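Glucoamylase (PDB 1LF6) catalyses the hydrolysis of terminal alpha-1,4-linked glucose units from the non-reducing ends of glucan chains, probably releasing beta-D-glucose. Local coordinates at residues A[110-113]-A[118-121]; A[304-309]-A[355-360]; A[349-354]-A[655-660]. All coordinates share one frame; numbering follows the deposited sequence.

Contact 1 (A[110-113]-A[118-121]); sequences VNTD and YRIT
This beta hairpin of the N-terminal domain pairs strands 107-113 and 118-126 near their turn, and its geometry is regular antiparallel: the two short segments run at 169° to one another. Asn-111 and Ile-120 form the hydrogen-bonded pair, Asn-111 N giving to Ile-120 O at 2.8 Å and Ile-120 N to Asn-111 O at 2.9 Å, while Val-110 with Thr-121 and Thr-112 with Arg-119 are non-hydrogen-bonded pairs. Closer to the turn, Asp-113 N is hydrogen-bonded to Tyr-118 O at 3.1 Å.

The same two residues meet through their side chains. With chi1 at 65°, CG of Tyr-118 sits between its backbone N and carbonyl carbon, and the ring is brought against Asp-113, whose CB lies over one face 3.4 Å from the centroid, a CH-pi contact; the carboxylate is nearly parallel to the ring. Asp-113 OD2 turns to a salt bridge with Arg-117. The Tyr-118 side chain also touches Phe-139 of strand 132-141 and Val-79 of strand 70-80. Replacing Tyr-118 by a serine would probably strip Asp-113 CB of the surface it rests on and open a gap beside Phe-139 and Val-79.

On the face of Thr-112 and Arg-119, a water 2.9 Å from Thr-112 OG1 also accepts from Arg-119 NE, and Glu-140 pairs with the far end of the guanidinium. Tyr-118 and Ile-120 instead meet strand 70-80 of another sheet, as expected of a hairpin in a beta-sandwich.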
loop_
_atom_site.group_PDB
_atom_site.type_symbol
_atom_site.label_atom_id
_atom_site.label_comp_id
_atom_site.label_asym_id
_atom_site.label_seq_id
_atom_site.Cartn_x
_atom_site.Cartn_y
_atom_site.Cartn_z
ATOM N N VAL A 110 -7.301 2.581 -21.152
ATOM C CA VAL A 110 -7.264 2.909 -22.565
ATOM C C VAL A 110 -5.839 3.326 -22.863
ATOM O O VAL A 110 -5.390 4.383 -22.421
ATOM C CB VAL A 110 -8.219 4.073 -22.916
ATOM C CG1 VAL A 110 -8.112 4.405 -24.401
ATOM C CG2 VAL A 110 -9.645 3.690 -22.574
ATOM N N ASN A 111 -5.118 2.478 -23.589
ATOM C CA ASN A 111 -3.733 2.767 -23.941
ATOM C C ASN A 111 -3.647 3.166 -25.404
ATOM O O ASN A 111 -3.959 2.371 -26.294
ATOM C CB ASN A 111 -2.849 1.546 -23.671
ATOM C CG ASN A 111 -2.920 1.088 -22.226
ATOM O OD1 ASN A 111 -3.215 1.877 -21.332
ATOM N ND2 ASN A 111 -2.642 -0.188 -21.992
ATOM N N THR A 112 -3.227 4.404 -25.638
ATOM C CA THR A 112 -3.111 4.933 -26.988
ATOM C C THR A 112 -1.661 5.086 -27.420
ATOM O O THR A 112 -0.906 5.868 -26.838
ATOM C CB THR A 112 -3.800 6.310 -27.107
ATOM O OG1 THR A 112 -5.180 6.186 -26.748
ATOM C CG2 THR A 112 -3.706 6.833 -28.528
ATOM N N ASP A 113 -1.288 4.329 -28.447
ATOM C CA ASP A 113 0.061 4.358 -29.003
ATOM C C ASP A 113 0.554 5.793 -29.147
ATOM O O ASP A 113 -0.155 6.645 -29.676
ATOM C CB ASP A 113 0.063 3.663 -30.368
ATOM C CG ASP A 113 1.408 3.734 -31.067
ATOM O OD1 ASP A 113 2.448 3.635 -30.382
ATOM O OD2 ASP A 113 1.425 3.869 -32.310
ATOM N N TYR A 118 -2.166 2.454 -32.919
ATOM C CA TYR A 118 -3.113 1.528 -32.312
ATOM C C TYR A 118 -3.683 2.041 -30.993
ATOM O O TYR A 118 -3.276 3.085 -30.480
ATOM C CB TYR A 118 -2.449 0.171 -32.065
ATOM C CG TYR A 118 -1.332 0.228 -31.049
ATOM C CD1 TYR A 118 -0.021 0.512 -31.434
ATOM C CD2 TYR A 118 -1.594 0.046 -29.690
ATOM C CE1 TYR A 118 1.002 0.614 -30.489
ATOM C CE2 TYR A 118 -0.581 0.148 -28.738
ATOM C CZ TYR A 118 0.713 0.434 -29.144
ATOM O OH TYR A 118 1.711 0.554 -28.205
ATOM N N ARG A 119 -4.628 1.280 -30.452
ATOM C CA ARG A 119 -5.270 1.604 -29.186
ATOM C C ARG A 119 -5.755 0.305 -28.567
ATOM O O ARG A 119 -6.390 -0.511 -29.233
ATOM C CB ARG A 119 -6.463 2.537 -29.408
ATOM C CG ARG A 119 -7.191 2.926 -28.128
ATOM C CD ARG A 119 -8.574 3.458 -28.439
ATOM N NE ARG A 119 -8.520 4.689 -29.217
ATOM C CZ ARG A 119 -9.501 5.118 -30.003
ATOM N NH1 ARG A 119 -9.365 6.254 -30.671
ATOM N NH2 ARG A 119 -10.612 4.403 -30.129
ATOM N N ILE A 120 -5.441 0.104 -27.294
ATOM C CA ILE A 120 -5.868 -1.101 -26.599
ATOM C C ILE A 120 -6.717 -0.702 -25.398
ATOM O O ILE A 120 -6.309 0.134 -24.589
ATOM C CB ILE A 120 -4.658 -1.934 -26.113
ATOM C CG1 ILE A 120 -3.796 -2.354 -27.307
ATOM C CG2 ILE A 120 -5.142 -3.166 -25.360
ATOM C CD1 ILE A 120 -2.586 -3.199 -26.936
ATOM N N THR A 121 -7.902 -1.289 -25.292
ATOM C CA THR A 121 -8.797 -0.984 -24.183
ATOM C C THR A 121 -8.970 -2.229 -23.321
ATOM O O THR A 121 -9.192 -3.323 -23.838
ATOM C CB THR A 121 -10.170 -0.514 -24.700
ATOM O OG1 THR A 121 -9.989 0.646 -25.520
ATOM C CG2 THR A 121 -11.098 -0.172 -23.537
HETATM O O HOH W 1 -7.423 6.898 -28.423
#

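Contact 2 (A[304-309]-A[355-360]); sequences ILKASE and AGDVDS
Lys-306 approaches Asp-357 and Ser-360 through an unusual first torsion, chi1 -130°, which lies between the staggered positions, followed by a bend at chi2 (-66°); beyond it the chain runs extended. This brings CE, rather than the ammonium, nearest the other segment: Lys-306 CE lies 3.8 Å from Ser-360 OG and 4.0 Å from Asp-357 OD1. Lys-306 NZ stays 5.1 Å from Asp-357 OD1, too far for a salt bridge, although the opposite charges may still attract weakly.

The carboxylate is held by its own segment. Asp-357 is the N-cap of helix 358-375, and Ser-360 N gives to Asp-357 OD2 at 3.1 Å, reaching it from above the carboxylate plane. Ser-360 OG gives to Asp-357 OD1, though the modelled separation is suspiciously short, and Tyr-283 OH bonds to the same oxygen. Gly-356, with positive phi, terminates the preceding helix in a Schellman motif, directly before the N-cap.

The contact is small, burying 69 Å² in all. It joins the last turn of helix 296-306 to the start of helix 358-375, with Trp-280 and Tyr-283 of helix 269-284 lying against Lys-306, and with Phe-352 of helix 342-355 packed on Asp-357 and Ser-360.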
loop_
_atom_site.group_PDB
_atom_site.type_symbol
_atom_site.label_atom_id
_atom_site.label_comp_id
_atom_site.label_asym_id
_atom_site.label_seq_id
_atom_site.Cartn_x
_atom_site.Cartn_y
_atom_site.Cartn_z
ATOM N N ILE A 304 -9.981 0.725 -1.108
ATOM C CA ILE A 304 -8.569 0.372 -1.115
ATOM C C ILE A 304 -8.185 -0.199 0.247
ATOM O O ILE A 304 -7.506 -1.223 0.323
ATOM C CB ILE A 304 -7.677 1.601 -1.440
ATOM C CG1 ILE A 304 -7.842 1.983 -2.909
ATOM C CG2 ILE A 304 -6.210 1.296 -1.122
ATOM C CD1 ILE A 304 -7.058 3.213 -3.311
ATOM N N LEU A 305 -8.632 0.446 1.322
ATOM C CA LEU A 305 -8.322 -0.039 2.666
ATOM C C LEU A 305 -8.970 -1.403 2.855
ATOM O O LEU A 305 -8.336 -2.357 3.302
ATOM C CB LEU A 305 -8.843 0.939 3.729
ATOM C CG LEU A 305 -8.212 2.336 3.718
ATOM C CD1 LEU A 305 -8.785 3.162 4.858
ATOM C CD2 LEU A 305 -6.686 2.227 3.845
ATOM N N LYS A 306 -10.246 -1.485 2.495
ATOM C CA LYS A 306 -10.999 -2.723 2.612
ATOM C C LYS A 306 -10.286 -3.847 1.862
ATOM O O LYS A 306 -10.244 -4.984 2.321
ATOM C CB LYS A 306 -12.399 -2.520 2.033
ATOM C CG LYS A 306 -13.508 -2.977 2.945
ATOM C CD LYS A 306 -13.479 -4.465 3.132
ATOM C CE LYS A 306 -14.504 -4.920 4.159
ATOM N NZ LYS A 306 -14.452 -6.396 4.249
ATOM N N ALA A 307 -9.726 -3.512 0.705
ATOM C CA ALA A 307 -9.021 -4.480 -0.128
ATOM C C ALA A 307 -7.590 -4.769 0.331
ATOM O O ALA A 307 -6.885 -5.557 -0.305
ATOM C CB ALA A 307 -9.006 -3.992 -1.574
ATOM N N SER A 308 -7.163 -4.155 1.434
ATOM C CA SER A 308 -5.794 -4.355 1.929
ATOM C C SER A 308 -5.682 -5.346 3.084
ATOM O O SER A 308 -4.636 -5.451 3.730
ATOM C CB SER A 308 -5.187 -3.010 2.344
ATOM O OG SER A 308 -5.062 -2.154 1.222
ATOM N N GLU A 309 -6.766 -6.070 3.342
ATOM C CA GLU A 309 -6.785 -7.064 4.408
ATOM C C GLU A 309 -6.475 -8.441 3.828
ATOM O O GLU A 309 -6.898 -8.753 2.719
ATOM C CB GLU A 309 -8.171 -7.104 5.069
ATOM C CG GLU A 309 -8.360 -8.218 6.096
ATOM C CD GLU A 309 -9.783 -8.301 6.636
ATOM O OE1 GLU A 309 -10.731 -8.237 5.826
ATOM O OE2 GLU A 309 -9.951 -8.443 7.863
ATOM N N ALA A 355 -15.779 5.933 8.880
ATOM C CA ALA A 355 -16.617 5.573 7.741
ATOM C C ALA A 355 -17.837 4.739 8.138
ATOM O O ALA A 355 -18.756 4.564 7.340
ATOM C CB ALA A 355 -15.782 4.816 6.709
ATOM N N GLY A 356 -17.843 4.223 9.362
ATOM C CA GLY A 356 -18.970 3.428 9.813
ATOM C C GLY A 356 -18.755 1.927 9.737
ATOM O O GLY A 356 -19.634 1.157 10.127
ATOM N N ASP A 357 -17.600 1.500 9.238
ATOM C CA ASP A 357 -17.296 0.074 9.145
ATOM C C ASP A 357 -16.578 -0.349 10.422
ATOM O O ASP A 357 -15.368 -0.608 10.433
ATOM C CB ASP A 357 -16.419 -0.212 7.922
ATOM C CG ASP A 357 -16.110 -1.694 7.752
ATOM O OD1 ASP A 357 -15.372 -2.030 6.803
ATOM O OD2 ASP A 357 -16.599 -2.519 8.560
ATOM N N VAL A 358 -17.342 -0.411 11.505
ATOM C CA VAL A 358 -16.811 -0.787 12.808
ATOM C C VAL A 358 -16.270 -2.214 12.829
ATOM O O VAL A 358 -15.272 -2.487 13.493
ATOM C CB VAL A 358 -17.899 -0.617 13.894
ATOM C CG1 VAL A 358 -17.345 -0.969 15.265
ATOM C CG2 VAL A 358 -18.396 0.815 13.881
ATOM N N ASP A 359 -16.920 -3.116 12.096
ATOM C CA ASP A 359 -16.495 -4.518 12.035
ATOM C C ASP A 359 -15.042 -4.665 11.598
ATOM O O ASP A 359 -14.282 -5.445 12.176
ATOM C CB ASP A 359 -17.378 -5.303 11.060
ATOM C CG ASP A 359 -18.793 -5.517 11.585
ATOM O OD1 ASP A 359 -19.658 -5.924 10.787
ATOM O OD2 ASP A 359 -19.032 -5.289 12.788
ATOM N N SER A 360 -14.662 -3.925 10.562
ATOM C CA SER A 360 -13.297 -3.988 10.059
ATOM C C SER A 360 -12.291 -3.504 11.100
ATOM O O SER A 360 -11.216 -4.081 11.239
ATOM C CB SER A 360 -13.160 -3.166 8.783
ATOM O OG SER A 360 -13.882 -3.769 7.720
#

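Contact 3 (A[349-354]-A[655-660])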
loop_
_atom_site.group_PDB
_atom_site.type_symbol
_atom_site.label_atom_id
_atom_site.label_comp_id
_atom_site.label_asym_id
_atom_site.label_seq_id
_atom_site.Cartn_x
_atom_site.Cartn_y
_atom_site.Cartn_z
ATOM N N ALA A 349 -7.734 1.579 11.000
ATOM C CA ALA A 349 -8.894 1.282 11.826
ATOM C C ALA A 349 -9.692 2.557 12.127
ATOM O O ALA A 349 -10.925 2.539 12.165
ATOM C CB ALA A 349 -8.453 0.627 13.114
ATOM N N ASN A 350 -8.991 3.665 12.345
ATOM C CA ASN A 350 -9.668 4.919 12.626
ATOM C C ASN A 350 -10.490 5.385 11.427
ATOM O O ASN A 350 -11.557 5.988 11.594
ATOM C CB ASN A 350 -8.664 5.999 13.038
ATOM C CG ASN A 350 -8.148 5.791 14.443
ATOM O OD1 ASN A 350 -8.875 5.301 15.312
ATOM N ND2 ASN A 350 -6.898 6.169 14.682
ATOM N N ALA A 351 -9.999 5.107 10.220
ATOM C CA ALA A 351 -10.723 5.483 9.007
ATOM C C ALA A 351 -11.976 4.609 8.913
ATOM O O ALA A 351 -13.056 5.099 8.603
ATOM C CB ALA A 351 -9.842 5.275 7.779
ATOM N N PHE A 352 -11.831 3.312 9.182
ATOM C CA PHE A 352 -12.984 2.421 9.143
ATOM C C PHE A 352 -14.034 2.906 10.142
ATOM O O PHE A 352 -15.225 2.887 9.855
ATOM C CB PHE A 352 -12.575 0.977 9.486
ATOM C CG PHE A 352 -11.980 0.219 8.329
ATOM C CD1 PHE A 352 -12.669 0.114 7.123
ATOM C CD2 PHE A 352 -10.746 -0.414 8.452
ATOM C CE1 PHE A 352 -12.138 -0.615 6.051
ATOM C CE2 PHE A 352 -10.206 -1.146 7.389
ATOM C CZ PHE A 352 -10.903 -1.245 6.190
ATOM N N ILE A 353 -13.586 3.339 11.316
ATOM C CA ILE A 353 -14.505 3.836 12.334
ATOM C C ILE A 353 -15.243 5.059 11.814
ATOM O O ILE A 353 -16.470 5.124 11.869
ATOM C CB ILE A 353 -13.768 4.228 13.631
ATOM C CG1 ILE A 353 -13.139 2.986 14.271
ATOM C CG2 ILE A 353 -14.740 4.888 14.607
ATOM C CD1 ILE A 353 -14.139 1.920 14.638
ATOM N N ALA A 354 -14.484 6.022 11.301
ATOM C CA ALA A 354 -15.047 7.254 10.773
ATOM C C ALA A 354 -16.025 7.002 9.632
ATOM O O ALA A 354 -16.972 7.770 9.432
ATOM C CB ALA A 354 -13.931 8.165 10.292
ATOM N N ALA A 655 -2.014 7.007 4.300
ATOM C CA ALA A 655 -2.352 8.298 3.708
ATOM C C ALA A 655 -3.827 8.348 3.289
ATOM O O ALA A 655 -4.487 9.376 3.421
ATOM C CB ALA A 655 -1.457 8.573 2.509
ATOM N N HIS A 656 -4.339 7.240 2.771
ATOM C CA HIS A 656 -5.740 7.187 2.375
ATOM C C HIS A 656 -6.619 7.247 3.614
ATOM O O HIS A 656 -7.691 7.853 3.599
ATOM C CB HIS A 656 -6.013 5.920 1.563
ATOM C CG HIS A 656 -5.655 6.057 0.116
ATOM N ND1 HIS A 656 -6.429 6.773 -0.773
ATOM C CD2 HIS A 656 -4.566 5.650 -0.578
ATOM C CE1 HIS A 656 -5.828 6.806 -1.950
ATOM N NE2 HIS A 656 -4.696 6.133 -1.859
ATOM N N ALA A 657 -6.151 6.625 4.693
ATOM C CA ALA A 657 -6.883 6.628 5.949
ATOM C C ALA A 657 -6.899 8.058 6.477
ATOM O O ALA A 657 -7.919 8.542 6.975
ATOM C CB ALA A 657 -6.209 5.690 6.953
ATOM N N GLU A 658 -5.763 8.740 6.351
ATOM C CA GLU A 658 -5.663 10.117 6.809
ATOM C C GLU A 658 -6.611 10.994 5.992
ATOM O O GLU A 658 -7.264 11.871 6.545
ATOM C CB GLU A 658 -4.228 10.631 6.664
ATOM C CG GLU A 658 -3.985 12.009 7.285
ATOM C CD GLU A 658 -4.061 12.001 8.806
ATOM O OE1 GLU A 658 -4.173 10.908 9.398
ATOM O OE2 GLU A 658 -4.002 13.095 9.408
ATOM N N TYR A 659 -6.687 10.764 4.679
ATOM C CA TYR A 659 -7.586 11.562 3.847
ATOM C C TYR A 659 -9.035 11.372 4.283
ATOM O O TYR A 659 -9.786 12.338 4.401
ATOM C CB TYR A 659 -7.465 11.209 2.355
ATOM C CG TYR A 659 -8.547 11.885 1.533
ATOM C CD1 TYR A 659 -9.760 11.242 1.275
ATOM C CD2 TYR A 659 -8.406 13.207 1.112
ATOM C CE1 TYR A 659 -10.807 11.901 0.630
ATOM C CE2 TYR A 659 -9.449 13.876 0.466
ATOM C CZ TYR A 659 -10.645 13.216 0.233
ATOM O OH TYR A 659 -11.685 13.873 -0.380
ATOM N N VAL A 660 -9.425 10.125 4.511
ATOM C CA VAL A 660 -10.787 9.824 4.944
ATOM C C VAL A 660 -11.115 10.563 6.241
ATOM O O VAL A 660 -12.139 11.238 6.337
ATOM C CB VAL A 660 -10.970 8.304 5.159
ATOM C CG1 VAL A 660 -12.312 8.013 5.827
ATOM C CG2 VAL A 660 -10.895 7.597 3.829
#
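Backbone bonds of 2.9 Å, Ala-354 N to Asn-350 O and Tyr-659 N to Ala-655 O, are among the shortest polar bonds in the two helices that meet at Ala-351 and Ala-657. Each segment keeps its i to i+4 helix bonds, and no hydrogen bond crosses between them; what joins 349-354 and 655-660 is apolar packing, and the measured distances show how close it is. The CA atoms of Ala-351 and Ala-657 are 5.0 Å apart, a near approach for two helix backbones that the small methyl side chains make possible.

Ala-351 supplies the central group. Its CB points toward the partner helix and comes within 3.7 Å of Ala-657 CA and likewise within 3.7 Å of Ala-657 CB, so it rests on the backbone itself as well as on the methyl. One turn further along, Val-660 meets the same methyl from its own branch point: Val-660 CB is 4.2 Å from Ala-351 CB. The valine has CG1 anti to its backbone N (chi1 171°), which places that branch alongside the alanine carbonyl, Val-660 CG1 lying 4.1 Å from Ala-351 O. Ala-351 thus fits against both Ala-657 and Val-660, and the three residues account for most of the 146 Å² buried between the segments.

Val-660 also packs on Ser-301 and Met-302 of helix 296-306, while Phe-352 turns from this interface toward Met-302 and Tyr-317. Glu-658 forms a salt bridge with Arg-541, and His-656 ND1 is hydrogen-bonded to Ser-301 OG.

Alanine-mediated packing between helices nearly 300 residues apart in the chain suits the closed (alpha/alpha) barrel, the toroid of six helical hairpins of family 15 glycosidases.

Overall arrangement
Along the chain contact 1 closes before the other two open. It belongs to the beta-rich N-terminal domain, and its centre is 34 Å from that of contact 2 and 35 Å from that of contact 3, with nearest atoms about 18 and 20 Å apart. Contacts 2 and 3 share the helical family 15 domain; their centres are 9 Å apart and their segments alternate in sequence. They meet directly, Leu-305 CD1 lying 3.8 Å from Ala-351 CB and Phe-352 CG 3.6 Å from Ser-360 CB. Helices 296-306, 342-355, 358-375 and 653-668 therefore pack as one cluster, bringing early and late parts of the barrel together, whereas contact 1 lies in the separate beta-sandwich.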